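Local coordinates for protein BtGH115A (Bacteroides thetaiotaomicron, PDB 5BY3) that probably removes 4-O-methyl-glucuronic acid from decorated arabinogalactans, as an alpha-glucuronidase of glycoside hydrolase family 115, at residues 655-659 against 669-673; 676-682 against 755-761; 693-699 against 765-770. All coordinates share one frame; numbering follows the deposited sequence.

Contact 1. Residues 655-659 against 669-673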
loop_
_atom_site.group_PDB
_atom_site.type_symbol
_atom_site.label_atom_id
_atom_site.label_comp_id
_atom_site.label_asym_id
_atom_site.label_seq_id
_atom_site.Cartn_x
_atom_site.Cartn_y
_atom_site.Cartn_z
ATOM N N GLY A 655 24.457 20.816 12.704
ATOM C CA GLY A 655 23.719 20.206 11.620
ATOM C C GLY A 655 22.221 20.141 11.845
ATOM O O GLY A 655 21.749 19.919 12.971
ATOM N N ASN A 656 21.493 20.309 10.743
ATOM C CA ASN A 656 20.036 20.194 10.710
ATOM C C ASN A 656 19.530 19.016 9.841
ATOM O O ASN A 656 19.824 18.900 8.624
ATOM C CB ASN A 656 19.409 21.545 10.286
ATOM C CG ASN A 656 17.899 21.595 10.493
ATOM O OD1 ASN A 656 17.380 21.258 11.576
ATOM N ND2 ASN A 656 17.179 22.021 9.449
ATOM N N ALA A 657 18.764 18.141 10.489
ATOM C CA ALA A 657 18.148 17.001 9.817
ATOM C C ALA A 657 16.743 16.749 10.357
ATOM O O ALA A 657 16.577 16.383 11.510
ATOM C CB ALA A 657 19.032 15.767 9.962
ATOM N N ILE A 658 15.736 16.935 9.514
ATOM C CA ILE A 658 14.356 16.756 9.927
ATOM C C ILE A 658 13.995 15.274 9.997
ATOM O O ILE A 658 14.195 14.527 9.036
ATOM C CB ILE A 658 13.357 17.534 9.029
ATOM C CG1 ILE A 658 13.840 18.988 8.770
ATOM C CG2 ILE A 658 11.936 17.487 9.637
ATOM C CD1 ILE A 658 14.124 19.815 10.027
ATOM N N VAL A 659 13.511 14.867 11.171
ATOM C CA VAL A 659 13.048 13.509 11.437
ATOM C C VAL A 659 11.935 13.181 10.454
ATOM O O VAL A 659 11.059 14.018 10.224
ATOM C CB VAL A 659 12.477 13.350 12.873
ATOM C CG1 VAL A 659 12.244 11.887 13.191
ATOM C CG2 VAL A 659 13.398 13.959 13.923
ATOM N N ALA A 669 14.951 8.097 12.309
ATOM C CA ALA A 669 15.581 8.442 11.030
ATOM C C ALA A 669 15.260 9.882 10.605
ATOM O O ALA A 669 14.161 10.368 10.896
ATOM C CB ALA A 669 15.200 7.446 9.932
ATOM N N ALA A 670 16.216 10.544 9.922
ATOM C CA ALA A 670 16.088 11.977 9.539
ATOM C C ALA A 670 16.761 12.303 8.214
ATOM O O ALA A 670 17.813 11.748 7.923
ATOM C CB ALA A 670 16.658 12.874 10.627
ATOM N N GLU A 671 16.169 13.214 7.442
ATOM C CA GLU A 671 16.669 13.543 6.104
ATOM C C GLU A 671 17.741 14.607 6.181
ATOM O O GLU A 671 17.507 15.678 6.720
ATOM C CB GLU A 671 15.546 14.011 5.175
ATOM C CG GLU A 671 16.039 14.348 3.765
ATOM C CD GLU A 671 15.001 15.049 2.886
ATOM O OE1 GLU A 671 14.041 15.650 3.434
ATOM O OE2 GLU A 671 15.164 15.021 1.634
ATOM N N ILE A 672 18.925 14.306 5.666
ATOM C CA ILE A 672 19.965 15.331 5.537
ATOM C C ILE A 672 19.846 15.820 4.124
ATOM O O ILE A 672 20.059 15.054 3.183
ATOM C CB ILE A 672 21.379 14.792 5.798
ATOM C CG1 ILE A 672 21.419 14.040 7.124
ATOM C CG2 ILE A 672 22.394 15.922 5.766
ATOM C CD1 ILE A 672 22.633 13.139 7.287
ATOM N N LYS A 673 19.475 17.086 3.975
ATOM C CA LYS A 673 19.277 17.666 2.645
ATOM C C LYS A 673 20.637 17.736 1.982
ATOM O O LYS A 673 21.672 17.743 2.676
ATOM C CB LYS A 673 18.623 19.061 2.707
ATOM C CG LYS A 673 17.251 19.141 3.376
ATOM C CD LYS A 673 16.178 18.432 2.560
ATOM C CE LYS A 673 14.767 18.809 2.996
ATOM N NZ LYS A 673 13.750 18.110 2.146
#
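Ala657 points its methyl group across to Ala670, and the two side chains meet CB to CB at 3.8 Å in a short antiparallel beta hairpin of the C-terminal beta domain of this family GH115 enzyme. The two short runs head 148° apart, antiparallel but well off exact opposition. Val659 and Ala670 form a non-hydrogen-bonded pair with their alpha carbons (CA to CA) at 3.9 Å, and both side chains lie on one face of the sheet. Ala670 CB also rests against the backbone oxygens of Ala657 and Ile658. Beyond it, Ile672 offers CG1 to Ala657 CB at 4.1 Å, while Leu678 of the following strand packs on both residues and continues the apolar patch.

Val659 reaches the residue just ahead of strand 670-672 with one branch. Its CG1 stands anti to the backbone N (chi1 -170°), beside the carbonyl carbon, and comes to 3.4 Å from Ala669 O. Main-chain evidence for the pairing is slim: Glu671 N gives a hydrogen bond to Ile658 O at 2.9 Å, with the donor tilted 32° from the carbonyl plane. A CA-H...O contact from Ala657 CA to Glu671 O supplements it.

On the other face are Ile658, exposed, and Glu671, partly exposed. Glu671, its chain extended beyond CG, forms a salt bridge within its own segment, with Lys673 folding back toward the carboxylate. Lys673 NZ meets Glu671 OE1 at 2.8 Å, from above the carboxylate plane.

Contact 2. Residues 676-682 against 755-761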
loop_
_atom_site.group_PDB
_atom_site.type_symbol
_atom_site.label_atom_id
_atom_site.label_comp_id
_atom_site.label_asym_id
_atom_site.label_seq_id
_atom_site.Cartn_x
_atom_site.Cartn_y
_atom_site.Cartn_z
ATOM N N ASP A 676 23.940 19.653 3.110
ATOM C CA ASP A 676 23.972 19.755 4.592
ATOM C C ASP A 676 24.789 18.655 5.213
ATOM O O ASP A 676 25.080 17.646 4.563
ATOM C CB ASP A 676 22.576 19.774 5.216
ATOM C CG ASP A 676 21.832 21.063 4.934
ATOM O OD1 ASP A 676 22.355 21.906 4.162
ATOM O OD2 ASP A 676 20.721 21.243 5.489
ATOM N N ALA A 677 25.166 18.870 6.470
ATOM C CA ALA A 677 25.969 17.926 7.239
ATOM C C ALA A 677 25.488 17.847 8.648
ATOM O O ALA A 677 25.005 18.831 9.196
ATOM C CB ALA A 677 27.440 18.321 7.245
ATOM N N LEU A 678 25.616 16.644 9.202
ATOM C CA LEU A 678 25.576 16.381 10.630
ATOM C C LEU A 678 26.990 16.146 11.195
ATOM O O LEU A 678 27.887 15.618 10.511
ATOM C CB LEU A 678 24.687 15.177 10.903
ATOM C CG LEU A 678 23.211 15.426 11.232
ATOM C CD1 LEU A 678 22.610 16.673 10.562
ATOM C CD2 LEU A 678 22.413 14.152 10.960
ATOM N N THR A 679 27.163 16.525 12.456
ATOM C CA THR A 679 28.461 16.572 13.110
ATOM C C THR A 679 28.282 15.834 14.455
ATOM O O THR A 679 27.457 16.230 15.283
ATOM C CB THR A 679 28.887 18.060 13.266
ATOM O OG1 THR A 679 28.998 18.692 11.972
ATOM C CG2 THR A 679 30.204 18.241 14.055
ATOM N N PHE A 680 28.998 14.723 14.638
ATOM C CA PHE A 680 28.912 13.920 15.880
ATOM C C PHE A 680 30.224 13.996 16.631
ATOM O O PHE A 680 31.288 14.000 16.013
ATOM C CB PHE A 680 28.602 12.449 15.593
ATOM C CG PHE A 680 27.285 12.234 14.937
ATOM C CD1 PHE A 680 27.160 12.316 13.557
ATOM C CD2 PHE A 680 26.164 11.979 15.695
ATOM C CE1 PHE A 680 25.936 12.148 12.947
ATOM C CE2 PHE A 680 24.938 11.796 15.090
ATOM C CZ PHE A 680 24.821 11.884 13.716
ATOM N N SER A 681 30.152 14.022 17.957
ATOM C CA SER A 681 31.359 14.167 18.755
ATOM C C SER A 681 31.494 13.113 19.855
ATOM O O SER A 681 30.496 12.605 20.426
ATOM C CB SER A 681 31.492 15.592 19.312
ATOM O OG SER A 681 30.491 15.844 20.283
ATOM N N PHE A 682 32.755 12.804 20.147
ATOM C CA PHE A 682 33.070 11.747 21.079
ATOM C C PHE A 682 34.471 11.941 21.623
ATOM O O PHE A 682 35.305 12.656 21.023
ATOM C CB PHE A 682 32.903 10.360 20.417
ATOM C CG PHE A 682 33.796 10.137 19.221
ATOM C CD1 PHE A 682 33.488 10.694 17.977
ATOM C CD2 PHE A 682 34.946 9.369 19.336
ATOM C CE1 PHE A 682 34.315 10.502 16.875
ATOM C CE2 PHE A 682 35.777 9.168 18.238
ATOM C CZ PHE A 682 35.457 9.734 17.004
ATOM N N HIS A 755 37.186 14.284 19.440
ATOM C CA HIS A 755 36.991 14.132 17.979
ATOM C C HIS A 755 35.601 14.509 17.519
ATOM O O HIS A 755 34.628 14.387 18.272
ATOM C CB HIS A 755 37.240 12.699 17.493
ATOM C CG HIS A 755 38.429 12.047 18.102
ATOM N ND1 HIS A 755 39.698 12.181 17.577
ATOM C CD2 HIS A 755 38.546 11.261 19.197
ATOM C CE1 HIS A 755 40.546 11.503 18.327
ATOM N NE2 HIS A 755 39.873 10.930 19.312
ATOM N N GLN A 756 35.529 14.908 16.253
ATOM C CA GLN A 756 34.278 15.117 15.556
ATOM C C GLN A 756 34.191 14.341 14.225
ATOM O O GLN A 756 35.152 14.336 13.443
ATOM C CB GLN A 756 34.067 16.612 15.315
ATOM C CG GLN A 756 33.571 17.358 16.536
ATOM C CD GLN A 756 33.689 18.854 16.386
ATOM O OE1 GLN A 756 33.434 19.421 15.310
ATOM N NE2 GLN A 756 34.072 19.513 17.472
ATOM N N LEU A 757 33.034 13.716 13.979
ATOM C CA LEU A 757 32.754 12.983 12.749
ATOM C C LEU A 757 31.692 13.729 11.970
ATOM O O LEU A 757 30.571 13.883 12.453
ATOM C CB LEU A 757 32.247 11.565 13.062
ATOM C CG LEU A 757 32.072 10.636 11.838
ATOM C CD1 LEU A 757 33.389 9.981 11.433
ATOM C CD2 LEU A 757 31.021 9.578 12.112
ATOM N N VAL A 758 32.037 14.182 10.769
ATOM C CA VAL A 758 31.092 14.918 9.939
ATOM C C VAL A 758 30.577 14.056 8.765
ATOM O O VAL A 758 31.356 13.619 7.900
ATOM C CB VAL A 758 31.681 16.285 9.509
ATOM C CG1 VAL A 758 30.851 16.963 8.421
ATOM C CG2 VAL A 758 31.812 17.196 10.726
ATOM N N ILE A 759 29.262 13.803 8.784
ATOM C CA ILE A 759 28.497 13.156 7.678
ATOM C C ILE A 759 27.762 14.204 6.822
ATOM O O ILE A 759 26.820 14.855 7.292
ATOM C CB ILE A 759 27.510 12.071 8.218
ATOM C CG1 ILE A 759 28.284 10.935 8.900
ATOM C CG2 ILE A 759 26.651 11.503 7.099
ATOM C CD1 ILE A 759 27.565 10.277 10.055
ATOM N N LYS A 760 28.198 14.369 5.578
ATOM C CA LYS A 760 27.598 15.341 4.665
ATOM C C LYS A 760 26.829 14.666 3.514
ATOM O O LYS A 760 27.346 13.734 2.892
ATOM C CB LYS A 760 28.689 16.258 4.108
ATOM C CG LYS A 760 28.163 17.437 3.309
ATOM C CD LYS A 760 29.268 18.378 2.876
ATOM C CE LYS A 760 28.764 19.281 1.770
ATOM N NZ LYS A 760 29.575 20.527 1.642
ATOM N N ALA A 761 25.618 15.144 3.217
ATOM C CA ALA A 761 24.857 14.623 2.088
ATOM C C ALA A 761 25.270 15.288 0.786
ATOM O O ALA A 761 25.254 16.526 0.696
ATOM C CB ALA A 761 23.375 14.841 2.302
#
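Phe682 and His755 pair at one end of a regular antiparallel strand pair, on one edge of a four-stranded sheet in the C-terminal beta domain. The strand axes approach to 4.5 Å with their N-to-C directions 157° apart, and reciprocal backbone hydrogen bonds join Phe682 with His755, Phe680 with Leu757 and Leu678 with Ile759.

The tight side is the buried face bearing these six residues. Phe682 CG sits between its backbone N and carbonyl carbon (chi1 61°), which swings the ring across the strand so that His755 CB lies over one face, 3.9 Å from the ring centroid, a CH-pi contact. The imidazole is slid aside and barely overlaps the phenyl ring; its ND1 is held by Asp714 instead. Ile759 CD1 touches Phe680 CE1 at 3.8 Å, and Trp647 stacks on the Phe680 ring. Leu768 packs against Leu678 and Phe680, carrying this face into the domain core.

The opposite face, with Ala677, Thr679, Ser681, Gln756, Val758 and Lys760, is more open on the whole, though Thr679 is buried. Thr679 and Val758 lie side by side, with Val758 CG2 3.4 Å from Thr679 OG1. Exposed Gln756 crosses Thr679 obliquely, its OE1 merely brushing Thr679 CG2 at 3.7 Å. At the far end Ala761 N donates to Asp676 O at 2.9 Å, while Lys760, whose amine leads away, brings CG to 3.3 Å from Asp676 O.

Contact 3. Residues 693-699 against 765-770. With SO4 (sulfate ion), chain B.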
loop_
_atom_site.group_PDB
_atom_site.type_symbol
_atom_site.label_atom_id
_atom_site.label_comp_id
_atom_site.label_asym_id
_atom_site.label_seq_id
_atom_site.Cartn_x
_atom_site.Cartn_y
_atom_site.Cartn_z
ATOM N N ASP A 693 30.155 2.747 11.439
ATOM C CA ASP A 693 29.060 1.880 10.973
ATOM C C ASP A 693 27.843 2.777 10.789
ATOM O O ASP A 693 27.267 3.255 11.749
ATOM C CB ASP A 693 28.817 0.812 12.048
ATOM C CG ASP A 693 27.860 -0.302 11.611
ATOM O OD1 ASP A 693 27.211 -0.173 10.550
ATOM O OD2 ASP A 693 27.730 -1.301 12.378
ATOM N N ILE A 694 27.492 3.036 9.546
ATOM C CA ILE A 694 26.466 4.016 9.191
ATOM C C ILE A 694 25.279 3.278 8.575
ATOM O O ILE A 694 25.449 2.472 7.653
ATOM C CB ILE A 694 26.997 5.080 8.201
ATOM C CG1 ILE A 694 28.209 5.791 8.789
ATOM C CG2 ILE A 694 25.922 6.106 7.864
ATOM C CD1 ILE A 694 28.975 6.618 7.782
ATOM N N ARG A 695 24.094 3.543 9.110
ATOM C CA ARG A 695 22.897 2.847 8.715
ATOM C C ARG A 695 21.952 3.897 8.129
ATOM O O ARG A 695 21.706 4.959 8.734
ATOM C CB ARG A 695 22.236 2.207 9.927
ATOM C CG ARG A 695 22.790 0.937 10.591
ATOM C CD ARG A 695 23.774 0.077 9.830
ATOM N NE ARG A 695 24.459 -0.899 10.705
ATOM C CZ ARG A 695 23.897 -1.962 11.302
ATOM N NH1 ARG A 695 22.593 -2.228 11.180
ATOM N NH2 ARG A 695 24.646 -2.773 12.051
ATOM N N LEU A 696 21.436 3.612 6.936
ATOM C CA LEU A 696 20.605 4.551 6.209
ATOM C C LEU A 696 19.375 3.839 5.690
ATOM O O LEU A 696 19.336 2.613 5.605
ATOM C CB LEU A 696 21.358 5.196 5.039
ATOM C CG LEU A 696 22.733 5.808 5.290
ATOM C CD1 LEU A 696 23.811 4.893 4.703
ATOM C CD2 LEU A 696 22.754 7.191 4.659
ATOM N N LEU A 697 18.360 4.620 5.344
ATOM C CA LEU A 697 17.175 4.069 4.706
ATOM C C LEU A 697 17.647 3.566 3.350
ATOM O O LEU A 697 18.306 4.340 2.626
ATOM C CB LEU A 697 16.087 5.142 4.547
ATOM C CG LEU A 697 14.691 4.648 4.149
ATOM C CD1 LEU A 697 14.083 3.817 5.266
ATOM C CD2 LEU A 697 13.780 5.815 3.731
ATOM N N PRO A 698 17.364 2.277 3.016
ATOM C CA PRO A 698 17.785 1.764 1.713
ATOM C C PRO A 698 16.876 2.268 0.561
ATOM O O PRO A 698 16.501 1.497 -0.332
ATOM C CB PRO A 698 17.661 0.261 1.883
ATOM C CG PRO A 698 16.469 0.101 2.803
ATOM C CD PRO A 698 16.455 1.328 3.698
ATOM N N ASN A 699 16.565 3.566 0.535
ATOM C CA ASN A 699 15.756 4.065 -0.566
ATOM C C ASN A 699 16.625 4.238 -1.858
ATOM O O ASN A 699 17.859 3.967 -1.842
ATOM C CB ASN A 699 14.998 5.326 -0.166
ATOM C CG ASN A 699 15.911 6.501 0.033
ATOM O OD1 ASN A 699 16.223 7.194 -0.915
ATOM N ND2 ASN A 699 16.363 6.718 1.254
ATOM N N GLY A 765 17.787 12.501 -1.660
ATOM C CA GLY A 765 16.997 11.808 -0.615
ATOM C C GLY A 765 17.775 10.875 0.299
ATOM O O GLY A 765 17.552 9.650 0.282
ATOM N N VAL A 766 18.687 11.467 1.083
ATOM C CA VAL A 766 19.634 10.746 1.955
ATOM C C VAL A 766 19.043 10.722 3.343
ATOM O O VAL A 766 18.816 11.792 3.948
ATOM C CB VAL A 766 20.981 11.482 2.050
ATOM C CG1 VAL A 766 21.888 10.888 3.121
ATOM C CG2 VAL A 766 21.666 11.506 0.692
ATOM N N ILE A 767 18.776 9.526 3.862
ATOM C CA ILE A 767 18.098 9.493 5.144
ATOM C C ILE A 767 18.893 8.638 6.089
ATOM O O ILE A 767 19.012 7.423 5.873
ATOM C CB ILE A 767 16.639 9.012 5.020
ATOM C CG1 ILE A 767 15.827 10.019 4.231
ATOM C CG2 ILE A 767 15.996 8.858 6.388
ATOM C CD1 ILE A 767 14.905 9.358 3.229
ATOM N N LEU A 768 19.436 9.296 7.116
ATOM C CA LEU A 768 20.232 8.647 8.147
ATOM C C LEU A 768 19.344 7.992 9.189
ATOM O O LEU A 768 18.348 8.572 9.615
ATOM C CB LEU A 768 21.208 9.647 8.799
ATOM C CG LEU A 768 22.158 9.066 9.870
ATOM C CD1 LEU A 768 23.228 8.131 9.316
ATOM C CD2 LEU A 768 22.797 10.167 10.710
ATOM N N ASP A 769 19.726 6.784 9.594
ATOM C CA ASP A 769 19.015 6.004 10.613
ATOM C C ASP A 769 19.880 5.858 11.851
ATOM O O ASP A 769 19.507 6.334 12.895
ATOM C CB ASP A 769 18.613 4.614 10.077
ATOM C CG ASP A 769 17.413 4.027 10.805
ATOM O OD1 ASP A 769 16.739 4.814 11.465
ATOM O OD2 ASP A 769 17.109 2.807 10.702
ATOM N N GLN A 770 21.025 5.195 11.741
ATOM C CA GLN A 770 21.908 4.980 12.897
ATOM C C GLN A 770 23.362 5.218 12.552
ATOM O O GLN A 770 23.737 5.197 11.386
ATOM C CB GLN A 770 21.757 3.579 13.450
ATOM C CG GLN A 770 20.345 3.293 13.948
ATOM C CD GLN A 770 20.112 1.835 14.307
ATOM O OE1 GLN A 770 20.220 0.947 13.460
ATOM N NE2 GLN A 770 19.802 1.582 15.563
HETATM S S SO4 B . 22.653 -6.180 13.008
HETATM O O1 SO4 B . 23.411 -5.058 12.395
HETATM O O2 SO4 B . 23.498 -7.404 13.085
HETATM O O3 SO4 B . 22.202 -5.792 14.366
HETATM O O4 SO4 B . 21.493 -6.492 12.145
HETATM O O HOH W 1 18.649 6.937 2.439
#
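Arg695 O receives two backbone N-H groups, from Asp769 N at 2.8 Å and Gln770 N at 3.1 Å, both from the same face of the carbonyl plane. This shared acceptor marks a classic beta bulge. Arg695 N returns a bond to Gln770 O, and beyond the bulge Leu697 N reaches Ile767 O at 2.9 Å. Water 1 bridges Leu697 O and Ile767 N.

The Arg695 side chain bends at chi2 (-17°) after passing Gln770 CB. Asp693 OD1 accepts from Arg695 NE at 2.9 Å, close to the guanidinium plane, while Arg695 NH2 meets O1 of a sulfate, probably from the crystallisation liquor, at 2.6 Å. Weak bonds run from NH2 to Asp693 OD2 and from NH1 to the same sulfate oxygen. Gln740 forms the second shell, bonding to Arg695 NH1, Gln770 OE1 and Asp769 OD2. A leucine at Arg695 would probably leave Asp693 with a long, weak pairing to Lys744 and Gln740 without its NH1 donor.

Ile694 CG2 and Leu768 CD1 meet at 3.7 Å, their side chains at about a right angle. Strand 708-713 packs against Ile694 and Leu696, strand 741-748 borders strand 689-696, and helix 411-423 touches Leu697, Asn699 and Ile767.

In the fold
Following the chain from the N terminus, contact 1 closes first, a hairpin with nine residues between its segments. The chain then runs directly into 676-682, which opens contact 2, and on to 693-699, which opens contact 3 before contact 2 has closed at 755-761. Contact 3 closes last, at 765-770, so the two long loops cross, whereas contact 1 precedes both in series. Strand 766-772 lies beside strand 670-672, placing contacts 1 and 3 in the same sheet; contact 2 belongs to the four-stranded one. Ala761 packs on Val766, one of the places where side chains from the two sheets of the C-terminal domain pack against each other.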